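Local coordinates for SPbeta prophage-derived uncharacterized protein YorR (Bacillus subtilis, PDB 3KB2), which is of unknown function but binds guanosine-3'-monophosphate-5'-diphosphate and may be a P-loop nucleotide kinase, perhaps acting on dTMP, at the interface of chains A and B. Numbering follows the deposited sequence. Chains: chain A/B, SPBc2 prophage-derived uncharacterized protein yorR.

Contact 1: the interface of chains A and B. Residues chain A 73-75; chain B 73-75.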
# COMPACT_ATOMS: atom_id res chain seq x y z
N LYS A 73 -3.72 -6.14 -8.00
CA LYS A 73 -4.00 -5.64 -6.65
C LYS A 73 -4.57 -4.22 -6.57
O LYS A 73 -5.31 -3.90 -5.64
CB LYS A 73 -2.74 -5.71 -5.79
CG LYS A 73 -2.71 -6.86 -4.79
CD LYS A 73 -2.76 -8.21 -5.49
CE LYS A 73 -2.82 -9.36 -4.48
NZ LYS A 73 -4.00 -9.29 -3.57
N PHE A 74 -4.22 -3.38 -7.54
CA PHE A 74 -4.69 -2.00 -7.53
C PHE A 74 -5.64 -1.70 -8.67
O PHE A 74 -5.51 -2.27 -9.76
CB PHE A 74 -3.50 -1.04 -7.62
CG PHE A 74 -2.56 -1.12 -6.45
CD1 PHE A 74 -3.03 -0.92 -5.16
CD2 PHE A 74 -1.22 -1.42 -6.64
CE1 PHE A 74 -2.17 -1.00 -4.07
CE2 PHE A 74 -0.35 -1.51 -5.56
CZ PHE A 74 -0.83 -1.30 -4.27
N LYS A 75 -6.58 -0.81 -8.42
CA LYS A 75 -7.53 -0.43 -9.46
C LYS A 75 -6.91 0.69 -10.30
O LYS A 75 -5.97 1.36 -9.85
CB LYS A 75 -8.86 0.05 -8.85
CG LYS A 75 -9.67 -1.05 -8.16
CD LYS A 75 -11.08 -0.56 -7.81
CE LYS A 75 -11.95 -1.69 -7.26
NZ LYS A 75 -13.34 -1.26 -6.87
N LYS B 73 -9.31 2.15 -4.51
CA LYS B 73 -7.88 1.95 -4.67
C LYS B 73 -7.49 0.48 -4.88
O LYS B 73 -6.66 0.15 -5.73
CB LYS B 73 -7.14 2.51 -3.45
CG LYS B 73 -5.61 2.35 -3.43
CD LYS B 73 -4.90 3.43 -4.27
CE LYS B 73 -3.38 3.26 -4.23
NZ LYS B 73 -2.80 3.22 -2.85
N PHE B 74 -8.11 -0.40 -4.10
CA PHE B 74 -7.81 -1.81 -4.16
C PHE B 74 -8.82 -2.67 -4.91
O PHE B 74 -10.03 -2.43 -4.83
CB PHE B 74 -7.68 -2.36 -2.74
CG PHE B 74 -6.68 -1.62 -1.90
CD1 PHE B 74 -5.33 -1.66 -2.21
CD2 PHE B 74 -7.10 -0.92 -0.77
CE1 PHE B 74 -4.40 -1.01 -1.40
CE2 PHE B 74 -6.18 -0.28 0.04
CZ PHE B 74 -4.83 -0.33 -0.27
N LYS B 75 -8.32 -3.67 -5.61
CA LYS B 75 -9.18 -4.59 -6.34
C LYS B 75 -9.75 -5.62 -5.37
O LYS B 75 -9.14 -5.93 -4.35
CB LYS B 75 -8.40 -5.32 -7.42
CG LYS B 75 -8.13 -4.50 -8.65
CD LYS B 75 -7.74 -5.40 -9.79
CE LYS B 75 -7.74 -4.64 -11.10
NZ LYS B 75 -7.45 -5.58 -12.21
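A:Phe74 and B:Phe74 pair in a short antiparallel beta bridge that joins the loops after helix 64-70 of the two chains. Two backbone hydrogen bonds frame it in a nearly two-fold manner. The amide N of A:Lys75 donates to the carbonyl O of B:Lys73 at 2.9 Å, and N of B:Lys75 donates to O of A:Lys73 at 3.0 Å. Both bonds are nearly straight at hydrogen (172° and 175°), although each N-H comes in from above the plane of the carbonyl.

Side-chain packing follows on two sides of this bridge. On one, the phenyl rings lie side by side and point the same way, each with CG anti to its own carbonyl carbon (chi1 -63° in A:Phe74). They meet through CE1 of A:Phe74 and CE1 of B:Phe74, 3.5 Å apart, and the B ring presents its CE1 at the edge of the A ring, in that ring's plane. Within chain B, the methylene CG of B:Lys73 sits 4.0 Å above the plane of the B:Phe74 ring, over its centre, on the face towards which the A ring is also displaced.

On the other side run the aliphatic parts of the A:Lys75 and B:Lys75 side chains. CG of B:Lys75 makes van der Waals contact with the carbonyl O of A:Phe74 at 3.6 Å, and A:Lys75 does likewise to B:Phe74. The extended chains then diverge, having approached to 3.8 Å between CG of A:Lys75 and CG of B:Lys75.

Contact 2: the interface of chains A and B. Residues chain A 115, 119; chain B 10, 118.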
# COMPACT_ATOMS: atom_id res chain seq x y z
N ARG A 115 10.88 -2.45 9.62
CA ARG A 115 10.88 -1.28 8.75
C ARG A 115 9.94 -0.23 9.33
O ARG A 115 10.13 0.98 9.15
CB ARG A 115 10.42 -1.66 7.34
CG ARG A 115 10.29 -0.48 6.41
CD ARG A 115 9.09 -0.62 5.48
NE ARG A 115 9.45 -1.11 4.15
CZ ARG A 115 8.58 -1.26 3.16
NH1 ARG A 115 7.29 -0.96 3.35
NH2 ARG A 115 8.99 -1.69 1.98
N TYR A 119 0.63 -2.26 10.65
CA TYR A 119 -0.47 -2.88 9.91
C TYR A 119 -0.01 -4.07 9.07
O TYR A 119 -0.15 -4.09 7.85
CB TYR A 119 -1.14 -1.83 9.01
CG TYR A 119 -0.17 -0.81 8.44
CD1 TYR A 119 -0.32 0.55 8.73
CD2 TYR A 119 0.91 -1.20 7.65
CE1 TYR A 119 0.60 1.49 8.24
CE2 TYR A 119 1.83 -0.27 7.16
CZ TYR A 119 1.67 1.07 7.46
OH TYR A 119 2.59 1.98 6.98
N ASP B 10 -3.63 7.72 6.83
CA ASP B 10 -2.60 7.30 7.78
C ASP B 10 -1.74 8.45 8.27
O ASP B 10 -1.68 9.52 7.65
CB ASP B 10 -1.68 6.26 7.14
CG ASP B 10 -2.37 4.94 6.88
OD1 ASP B 10 -3.30 4.91 6.05
OD2 ASP B 10 -1.98 3.93 7.51
N GLU B 118 7.66 3.38 -0.83
CA GLU B 118 6.37 3.16 -0.18
C GLU B 118 5.36 4.22 -0.62
O GLU B 118 4.17 3.93 -0.81
CB GLU B 118 6.52 3.20 1.35
CG GLU B 118 5.41 2.45 2.10
CD GLU B 118 5.24 2.93 3.54
OE1 GLU B 118 6.26 3.09 4.25
OE2 GLU B 118 4.08 3.13 3.96
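The carboxylate oxygen OE2 of B:Glu118 and the phenol oxygen OH of A:Tyr119 are 3.6 Å apart, a loose polar approach. The two side chains come from opposite directions, with the ring and carboxylate planes 71° apart. Beside them lies B:Asp10, a residue of the P-loop (Walker A motif) that lines the nucleotide pocket of chain B. Its OD2 comes to the rim of the A:Tyr119 ring, 3.6 Å from CE1, raised from the ring plane on the side where OE2 of B:Glu118 also lies. The ring reaches between these two acidic groups because chi1 of A:Tyr119, at 35°, places CG between the backbone N and the carbonyl carbon.

Approaching B:Glu118 from another direction, roughly at right angles to the tyrosine, A:Arg115 at the end of helix 105-115 brings its guanidinium almost parallel to the carboxylate, the planes 7° apart. NH1 of A:Arg115 lies 4.1 Å from the methylene CG of B:Glu118. It is 4.3 Å from OE1 of B:Glu118, so the attraction between the opposite charges is probably long-range. The arginine chain bends at chi2 and chi3 to bring the group there, while B:Glu118 is extended beyond CG.

Contact 3: the interface of chains A and B. Residues chain A 73, 124; chain B 35, 39, 75.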
# COMPACT_ATOMS: atom_id res chain seq x y z
N LYS A 73 -3.72 -6.14 -8.00
CA LYS A 73 -4.00 -5.64 -6.65
C LYS A 73 -4.57 -4.22 -6.57
O LYS A 73 -5.31 -3.90 -5.64
CB LYS A 73 -2.74 -5.71 -5.79
CG LYS A 73 -2.71 -6.86 -4.79
CD LYS A 73 -2.76 -8.21 -5.49
CE LYS A 73 -2.82 -9.36 -4.48
NZ LYS A 73 -4.00 -9.29 -3.57
N ASP A 124 -2.58 -10.42 2.79
CA ASP A 124 -2.20 -9.66 1.60
C ASP A 124 -0.78 -9.99 1.19
O ASP A 124 -0.50 -10.24 0.02
CB ASP A 124 -2.28 -8.15 1.85
CG ASP A 124 -2.21 -7.35 0.55
OD1 ASP A 124 -1.95 -6.13 0.60
OD2 ASP A 124 -2.43 -7.95 -0.52
N PHE B 35 -9.29 -4.14 6.01
CA PHE B 35 -8.96 -4.54 4.65
C PHE B 35 -9.56 -5.90 4.31
O PHE B 35 -10.44 -6.01 3.46
CB PHE B 35 -7.43 -4.61 4.48
CG PHE B 35 -6.98 -4.91 3.07
CD1 PHE B 35 -6.96 -3.92 2.11
CD2 PHE B 35 -6.58 -6.20 2.72
CE1 PHE B 35 -6.53 -4.19 0.81
CE2 PHE B 35 -6.15 -6.48 1.41
CZ PHE B 35 -6.13 -5.47 0.46
N LYS B 39 -12.54 -7.30 1.57
CA LYS B 39 -12.30 -8.29 0.53
C LYS B 39 -13.17 -9.52 0.69
O LYS B 39 -13.23 -10.34 -0.21
CB LYS B 39 -10.83 -8.69 0.50
CG LYS B 39 -9.94 -7.63 -0.12
CD LYS B 39 -8.73 -8.24 -0.78
CE LYS B 39 -8.07 -7.22 -1.68
NZ LYS B 39 -6.92 -7.77 -2.46
N LYS B 75 -8.32 -3.67 -5.61
CA LYS B 75 -9.18 -4.59 -6.34
C LYS B 75 -9.75 -5.62 -5.37
O LYS B 75 -9.14 -5.93 -4.35
CB LYS B 75 -8.40 -5.32 -7.42
CG LYS B 75 -8.13 -4.50 -8.65
CD LYS B 75 -7.74 -5.40 -9.79
CE LYS B 75 -7.74 -4.64 -11.10
NZ LYS B 75 -7.45 -5.58 -12.21
O HOH W 1 -5.99 -5.43 -3.42
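B:Lys39 reaches A:Lys73 chiefly through a water. Its ammonium NZ is 2.7 Å from water 1, which in turn lies 2.8 Å from the carbonyl O of A:Lys73. That carbonyl also accepts the backbone N-H of B:Lys75, so the B:Lys75 amide and the water share one oxygen. A weak link from the same water to the carbonyl O of B:Lys75 may help to fix its place.

The lysine side chains themselves cross at about a right angle, with NZ of A:Lys73 and NZ of B:Lys39 3.5 Å apart. This approach of like charges is probably eased by A:Asp124, whose OD2 forms a loose salt bridge of 3.7 Å with NZ of A:Lys73. From OD2 of A:Asp124 to NZ of B:Lys39 is 4.9 Å, a distance at which only a general electrostatic pull would be felt. A:Lys73 bends at chi2 and chi4 to bring its ammonium towards the aspartate.

Farther out, B:Phe35 touches A:Asp124 and B:Lys39. The ring's CE2 lies 4.1 Å from the carboxyl carbon CG of A:Asp124, with ring and carboxylate planes tilted by 32°. One ring face takes the methylene CG of B:Lys39, displaced towards the rim, and probably steadies the base of a chain that is extended beyond that carbon. The site joins helix 35-39 of chain B, which carries B:Phe35 and B:Lys39, to the start of helix 122-137 of chain A and the chain A loop after helix 64-70.

Contacts 1 and 3 are neighbours, their C-alpha centres about 7 Å apart, and share A:Lys73 and B:Lys75; the backbone pairing of contact 1 thus continues into the watery, charged fringe of contact 3. Contact 2 stands apart, about 17 Å from contact 1 and 16 Å from contact 3. It brings the end of helix 105-115 and the following loop of chain A towards the P-loop of chain B, so the interface borders a nucleotide site. The two chains meet without exact two-fold symmetry, and the structure alone does not show whether this dimer forms in the cell.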